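Local coordinates for tail fiber protein (Pseudomonas aeruginosa, PDB 6CL6) that serves as the receptor-binding fiber of the R2 pyocin, a contractile injection system, and probably attaches the particle to the target cell surface, at the interface of chains A and B. Numbering follows the deposited sequence. Chains: chain A/B, Tail fiber protein.

Contact 1: the interface of chains A and B. Residues chain A 122, 125, 127; chain B 119-121, 124-125.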
loop_
_atom_site.group_PDB
_atom_site.type_symbol
_atom_site.label_atom_id
_atom_site.label_comp_id
_atom_site.label_asym_id
_atom_site.label_seq_id
_atom_site.Cartn_x
_atom_site.Cartn_y
_atom_site.Cartn_z
ATOM N N ILE A 122 7.461 41.926 32.861
ATOM C CA ILE A 122 7.061 40.874 31.919
ATOM C C ILE A 122 7.604 39.503 32.325
ATOM O O ILE A 122 7.344 38.478 31.640
ATOM C CB ILE A 122 7.498 41.241 30.482
ATOM C CG1 ILE A 122 9.015 41.218 30.331
ATOM C CG2 ILE A 122 6.949 42.611 30.060
ATOM C CD1 ILE A 122 9.476 41.434 28.891
ATOM N N SER A 125 4.949 36.837 32.370
ATOM C CA SER A 125 4.208 36.590 31.142
ATOM C C SER A 125 5.018 35.718 30.193
ATOM O O SER A 125 6.207 35.463 30.393
ATOM C CB SER A 125 3.861 37.924 30.446
ATOM O OG SER A 125 4.993 38.415 29.729
ATOM N N THR A 127 6.921 35.882 27.023
ATOM C CA THR A 127 7.601 37.062 26.514
ATOM C C THR A 127 7.975 36.879 25.055
ATOM O O THR A 127 8.070 35.763 24.546
ATOM C CB THR A 127 8.847 37.375 27.347
ATOM O OG1 THR A 127 9.664 36.223 27.512
ATOM C CG2 THR A 127 8.467 37.897 28.733
ATOM N N ARG B 119 11.883 44.652 31.478
ATOM C CA ARG B 119 10.803 45.410 30.844
ATOM C C ARG B 119 9.481 45.245 31.578
ATOM O O ARG B 119 9.210 44.194 32.159
ATOM C CB ARG B 119 10.664 44.999 29.386
ATOM C CG ARG B 119 9.634 45.849 28.653
ATOM C CD ARG B 119 9.972 45.823 27.214
ATOM N NE ARG B 119 9.079 46.648 26.426
ATOM C CZ ARG B 119 9.172 46.723 25.108
ATOM N NH1 ARG B 119 10.119 46.021 24.478
ATOM N NH2 ARG B 119 8.330 47.467 24.433
ATOM N N CYS B 120 8.685 46.321 31.587
ATOM C CA CYS B 120 7.357 46.301 32.186
ATOM C C CYS B 120 6.192 46.475 31.198
ATOM O O CYS B 120 5.128 45.903 31.423
ATOM C CB CYS B 120 7.261 47.396 33.255
ATOM S SG CYS B 120 8.377 47.099 34.657
ATOM N N ASP B 121 6.339 47.220 30.125
ATOM C CA ASP B 121 5.173 47.428 29.258
ATOM C C ASP B 121 4.935 46.140 28.451
ATOM O O ASP B 121 5.856 45.334 28.247
ATOM C CB ASP B 121 5.358 48.611 28.324
ATOM C CG ASP B 121 6.504 48.446 27.377
ATOM O OD1 ASP B 121 7.640 48.663 27.796
ATOM O OD2 ASP B 121 6.261 48.119 26.184
ATOM N N GLY B 124 6.811 44.019 25.424
ATOM C CA GLY B 124 7.721 42.901 25.521
ATOM C C GLY B 124 7.067 41.536 25.666
ATOM O O GLY B 124 7.768 40.557 25.919
ATOM N N SER B 125 5.755 41.437 25.484
ATOM C CA SER B 125 5.057 40.194 25.764
ATOM C C SER B 125 4.142 39.796 24.615
ATOM O O SER B 125 3.694 40.635 23.819
ATOM C CB SER B 125 4.202 40.308 27.062
ATOM O OG SER B 125 4.993 40.708 28.135
#
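A:Ile122 packs against B:Arg119, B:Gly124 and B:Ser125 here, in a homotypic contact of the trimeric R2 pyocin tail fiber. Its backbone N donates to the carbonyl O of B:Arg119 at 2.9 Å, a nearly straight bond (165° at H). Beside it the side chain of A:Ile122 splits in two. The CG1 branch runs past the same carbonyl and carries CD1 between CB of B:Arg119 (3.8 Å) and the carbonyl O of B:Gly124; the CG2 methyl turns towards the hydroxyl OG of B:Ser125 and the carbonyl O of B:Asp121 (3.4 Å). With CG1 between its own N and carbonyl carbon (chi1 68°), both branches bear on chain B.

The two copies of residue 125 meet hydroxyl to hydroxyl, OG of A:Ser125 lying 2.8 Å from OG of B:Ser125. The two serines hold different rotamers, which makes the pairing asymmetric. OG of A:Ser125 also donates to the carbonyl O of A:Ile122, within its own chain, which suggests that its oxygen accepts from B:Ser125. Next to the serines, A:Thr127 pairs with B:Ser125 in an antiparallel beta bridge.

Farther out, the extended B:Arg119 chain ends in a side-on grip on B:Asp121: NE meets OD1 from above the carboxylate plane, while NH2 forms a salt bridge with OD2 at 2.8 Å through the syn lone pair. The backbone N of B:Gly124 sits 3.5 Å above the guanidinium centre. This bracing probably steadies the chain B turn that receives A:Ile122.

Contact 2: the interface of chains A and B. Residues chain A 92-94; chain B 85, 103-105, 115.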
loop_
_atom_site.group_PDB
_atom_site.type_symbol
_atom_site.label_atom_id
_atom_site.label_comp_id
_atom_site.label_asym_id
_atom_site.label_seq_id
_atom_site.Cartn_x
_atom_site.Cartn_y
_atom_site.Cartn_z
ATOM N N SER A 92 11.495 45.842 43.454
ATOM C CA SER A 92 12.312 44.952 44.256
ATOM C C SER A 92 13.520 45.673 44.815
ATOM O O SER A 92 14.085 46.578 44.200
ATOM C CB SER A 92 12.757 43.744 43.404
ATOM O OG SER A 92 13.350 44.194 42.179
ATOM N N TYR A 93 13.966 45.202 45.974
ATOM C CA TYR A 93 15.163 45.721 46.643
ATOM C C TYR A 93 16.452 44.990 46.264
ATOM O O TYR A 93 17.542 45.555 46.428
ATOM C CB TYR A 93 14.956 45.624 48.142
ATOM C CG TYR A 93 16.051 46.129 49.037
ATOM C CD1 TYR A 93 16.386 47.472 49.090
ATOM C CD2 TYR A 93 16.720 45.258 49.881
ATOM C CE1 TYR A 93 17.385 47.925 49.932
ATOM C CE2 TYR A 93 17.730 45.697 50.733
ATOM C CZ TYR A 93 18.053 47.023 50.752
ATOM O OH TYR A 93 19.044 47.442 51.606
ATOM N N ASN A 94 16.369 43.744 45.795
ATOM C CA ASN A 94 17.555 42.956 45.518
ATOM C C ASN A 94 17.162 41.708 44.730
ATOM O O ASN A 94 15.990 41.456 44.496
ATOM C CB ASN A 94 18.237 42.562 46.837
ATOM C CG ASN A 94 17.417 41.584 47.641
ATOM O OD1 ASN A 94 16.310 41.871 48.067
ATOM N ND2 ASN A 94 17.968 40.391 47.860
ATOM N N ASN B 85 21.987 51.622 48.132
ATOM C CA ASN B 85 21.196 50.727 47.305
ATOM C C ASN B 85 20.061 51.514 46.658
ATOM O O ASN B 85 19.566 52.493 47.222
ATOM C CB ASN B 85 20.597 49.602 48.144
ATOM C CG ASN B 85 21.648 48.722 48.793
ATOM O OD1 ASN B 85 22.680 48.395 48.178
ATOM N ND2 ASN B 85 21.399 48.334 50.051
ATOM N N VAL B 103 17.585 47.366 39.690
ATOM C CA VAL B 103 17.908 47.473 41.103
ATOM C C VAL B 103 19.408 47.307 41.293
ATOM O O VAL B 103 20.076 46.584 40.546
ATOM C CB VAL B 103 17.112 46.439 41.935
ATOM C CG1 VAL B 103 17.530 45.015 41.496
ATOM C CG2 VAL B 103 17.318 46.654 43.424
ATOM N N SER B 104 19.945 48.015 42.282
ATOM C CA SER B 104 21.295 47.783 42.786
ATOM C C SER B 104 21.205 47.440 44.270
ATOM O O SER B 104 20.690 48.239 45.065
ATOM C CB SER B 104 22.184 49.010 42.611
ATOM O OG SER B 104 23.432 48.828 43.279
ATOM N N TYR B 105 21.758 46.294 44.644
ATOM C CA TYR B 105 21.913 45.897 46.019
ATOM C C TYR B 105 23.327 45.389 46.244
ATOM O O TYR B 105 23.811 44.555 45.475
ATOM C CB TYR B 105 20.938 44.789 46.410
ATOM C CG TYR B 105 21.239 44.273 47.765
ATOM C CD1 TYR B 105 20.811 44.964 48.906
ATOM C CD2 TYR B 105 21.962 43.096 47.944
ATOM C CE1 TYR B 105 21.110 44.497 50.169
ATOM C CE2 TYR B 105 22.252 42.624 49.206
ATOM C CZ TYR B 105 21.822 43.329 50.311
ATOM O OH TYR B 105 22.109 42.875 51.563
ATOM N N LEU B 115 21.654 45.154 38.664
ATOM C CA LEU B 115 21.079 44.056 37.916
ATOM C C LEU B 115 20.546 44.556 36.579
ATOM O O LEU B 115 20.309 45.751 36.388
ATOM C CB LEU B 115 19.957 43.425 38.718
ATOM C CG LEU B 115 20.310 42.936 40.114
ATOM C CD1 LEU B 115 19.101 42.170 40.721
ATOM C CD2 LEU B 115 21.520 42.066 40.112
HETATM O O HOH W 1 17.982 48.381 46.314
#
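A:Tyr93 and B:Tyr105 pack ring against ring at this seam between two copies of the tail fiber protein. Their planes stand 60° apart in an edge-to-face arrangement, with centroids separated by 5.3 Å. CE2 of A:Tyr93 comes to 3.6 Å from CE1 of B:Tyr105, and the hydroxyl OH of A:Tyr93 lies in plane at the edge of the B:Tyr105 ring. Both tyrosines point CG away from their own backbone N (chi1 -179° in A:Tyr93), which swings the chain A ring over to B:Tyr105 and B:Asn85.

The tight part continues at the root of B:Tyr105, where CB of A:Asn94 rests 3.5 Å from CB of B:Tyr105 and close to its CG. On the other flank the CG2 methyl of B:Val103 is lodged against the carbonyl oxygens of A:Ser92 and A:Tyr93.

Polar contacts are sparser. The amide ND2 of B:Asn85 donates to OH of A:Tyr93 at 3.0 Å, but the bond is bent (130° at H) and the hydroxyl lies off the amide plane, while ring and amide stand almost perpendicular. Between the backbones, a water bridges the carbonyl O of A:Tyr93 (2.9 Å) and the carbonyl O of B:Ser104, two acceptors to which it presumably donates. This looser, hydrated portion accompanies the aromatic clasp that fastens the loop after strand 85-92 of chain A to the end of strand 99-104 of chain B and the residue that follows it, and so probably contributes to holding the trimeric fiber together.

Contact 3: the interface of chains A and B. Residues chain A 96-98; chain B 101-103, 115-116, 118.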
loop_
_atom_site.group_PDB
_atom_site.type_symbol
_atom_site.label_atom_id
_atom_site.label_comp_id
_atom_site.label_asym_id
_atom_site.label_seq_id
_atom_site.Cartn_x
_atom_site.Cartn_y
_atom_site.Cartn_z
ATOM N N THR A 96 16.373 40.215 42.122
ATOM C CA THR A 96 15.777 40.296 40.788
ATOM C C THR A 96 15.235 41.707 40.582
ATOM O O THR A 96 15.150 42.500 41.528
ATOM C CB THR A 96 14.628 39.295 40.612
ATOM O OG1 THR A 96 13.562 39.662 41.487
ATOM C CG2 THR A 96 15.047 37.868 40.952
ATOM N N SER A 97 14.839 42.011 39.341
ATOM C CA SER A 97 14.245 43.304 38.969
ATOM C C SER A 97 12.774 43.063 38.670
ATOM O O SER A 97 12.426 42.573 37.585
ATOM C CB SER A 97 14.935 43.906 37.726
ATOM O OG SER A 97 16.311 44.175 37.981
ATOM N N GLU A 98 11.915 43.377 39.646
ATOM C CA GLU A 98 10.491 43.106 39.568
ATOM C C GLU A 98 9.677 44.316 39.995
ATOM O O GLU A 98 10.111 45.107 40.830
ATOM C CB GLU A 98 10.088 41.939 40.467
ATOM C CG GLU A 98 10.650 40.631 40.029
ATOM C CD GLU A 98 10.384 39.497 40.995
ATOM O OE1 GLU A 98 9.315 39.466 41.643
ATOM O OE2 GLU A 98 11.283 38.645 41.122
ATOM N N VAL B 101 12.418 48.417 34.756
ATOM C CA VAL B 101 12.811 48.467 36.158
ATOM C C VAL B 101 14.139 47.733 36.367
ATOM O O VAL B 101 14.439 46.759 35.686
ATOM C CB VAL B 101 11.674 47.851 37.014
ATOM C CG1 VAL B 101 11.494 46.377 36.714
ATOM C CG2 VAL B 101 11.946 48.052 38.511
ATOM N N ARG B 102 14.939 48.207 37.326
ATOM C CA ARG B 102 16.154 47.521 37.736
ATOM C C ARG B 102 16.464 47.888 39.189
ATOM O O ARG B 102 15.699 48.591 39.856
ATOM C CB ARG B 102 17.344 47.843 36.811
ATOM C CG ARG B 102 17.945 49.218 36.970
ATOM C CD ARG B 102 19.268 49.352 36.248
ATOM N NE ARG B 102 19.832 50.678 36.479
ATOM C CZ ARG B 102 21.079 51.043 36.195
ATOM N NH1 ARG B 102 21.930 50.177 35.635
ATOM N NH2 ARG B 102 21.487 52.262 36.494
ATOM N N VAL B 103 17.585 47.366 39.690
ATOM C CA VAL B 103 17.908 47.473 41.103
ATOM C C VAL B 103 19.408 47.307 41.293
ATOM O O VAL B 103 20.076 46.584 40.546
ATOM C CB VAL B 103 17.112 46.439 41.935
ATOM C CG1 VAL B 103 17.530 45.015 41.496
ATOM C CG2 VAL B 103 17.318 46.654 43.424
ATOM N N LEU B 115 21.654 45.154 38.664
ATOM C CA LEU B 115 21.079 44.056 37.916
ATOM C C LEU B 115 20.546 44.556 36.579
ATOM O O LEU B 115 20.309 45.751 36.388
ATOM C CB LEU B 115 19.957 43.425 38.718
ATOM C CG LEU B 115 20.310 42.936 40.114
ATOM C CD1 LEU B 115 19.101 42.170 40.721
ATOM C CD2 LEU B 115 21.520 42.066 40.112
ATOM N N PRO B 116 20.404 43.663 35.595
ATOM C CA PRO B 116 19.872 44.086 34.299
ATOM C C PRO B 116 18.481 44.682 34.421
ATOM O O PRO B 116 17.689 44.323 35.311
ATOM C CB PRO B 116 19.855 42.789 33.478
ATOM C CG PRO B 116 21.001 41.968 34.101
ATOM C CD PRO B 116 20.904 42.274 35.578
ATOM N N GLN B 118 14.666 45.050 33.565
ATOM C CA GLN B 118 13.550 44.198 33.154
ATOM C C GLN B 118 12.444 45.078 32.584
ATOM O O GLN B 118 12.085 46.118 33.165
ATOM C CB GLN B 118 12.995 43.386 34.304
ATOM C CG GLN B 118 11.758 42.629 33.926
ATOM C CD GLN B 118 12.035 41.487 32.977
ATOM O OE1 GLN B 118 12.207 41.699 31.765
ATOM N NE2 GLN B 118 12.012 40.277 33.498
HETATM O O HOH W 2 12.218 40.125 36.396
#
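This is a homotypic interface between subunits of the trimeric fiber, in which a loop of chain A is laid between strand 99-104 and the 115-118 segment of chain B and so joins neighbouring copies. A:Ser97 is the central residue, with 76 Å² of its surface hidden. Its hydroxyl OG donates to the carbonyl O of B:Pro116 at 3.0 Å, meeting the oxygen nearly head-on (C=O...OG angle 160°). Its first torsion, -62°, sets OG beside its own backbone N and aims it at chain B, where it also lies 3.4 Å from CA of B:Arg102. CB of A:Ser97 meanwhile faces the carbonyl O of B:Val101.

The backbone of A:Ser97 is also packed and water-bridged. CB of B:Gln118 sits 3.4 Å from the carbonyl O of A:Ser97; beyond it the glutamine chain bends at chi2 (70°), bringing the amide NE2 to a water 2.9 Å away. That water lies 2.7 Å from the same carbonyl O of A:Ser97, bridging the chains. Alongside, the CD1 methyl of B:Leu115 abuts CA of A:Thr96 at 3.8 Å, and CG1 of B:Val103 touches the carbonyl O of A:Thr96. Together these contacts dock the chain A segment between B:Arg102 and B:Pro116, probably keeping adjacent subunits of the fiber in register.

Contacts 2 and 3 are near neighbours, their C-alpha centres about 7 Å apart, and they share B:Val103 and B:Leu115. Because B:Val103 serves both, strand 99-104 of chain B receives two closely following stretches of chain A, 92-94 and 96-98. Contact 1 lies about 13 Å from contact 3 and 19 Å from contact 2, again between C-alpha centres. Strand 118-119 of chain B connects it to contact 3, giving B:Gln118 to one and B:Arg119 to the other. The three appear to belong to one seam, presumably repeated around the trimer, that probably holds neighbouring subunits at several points.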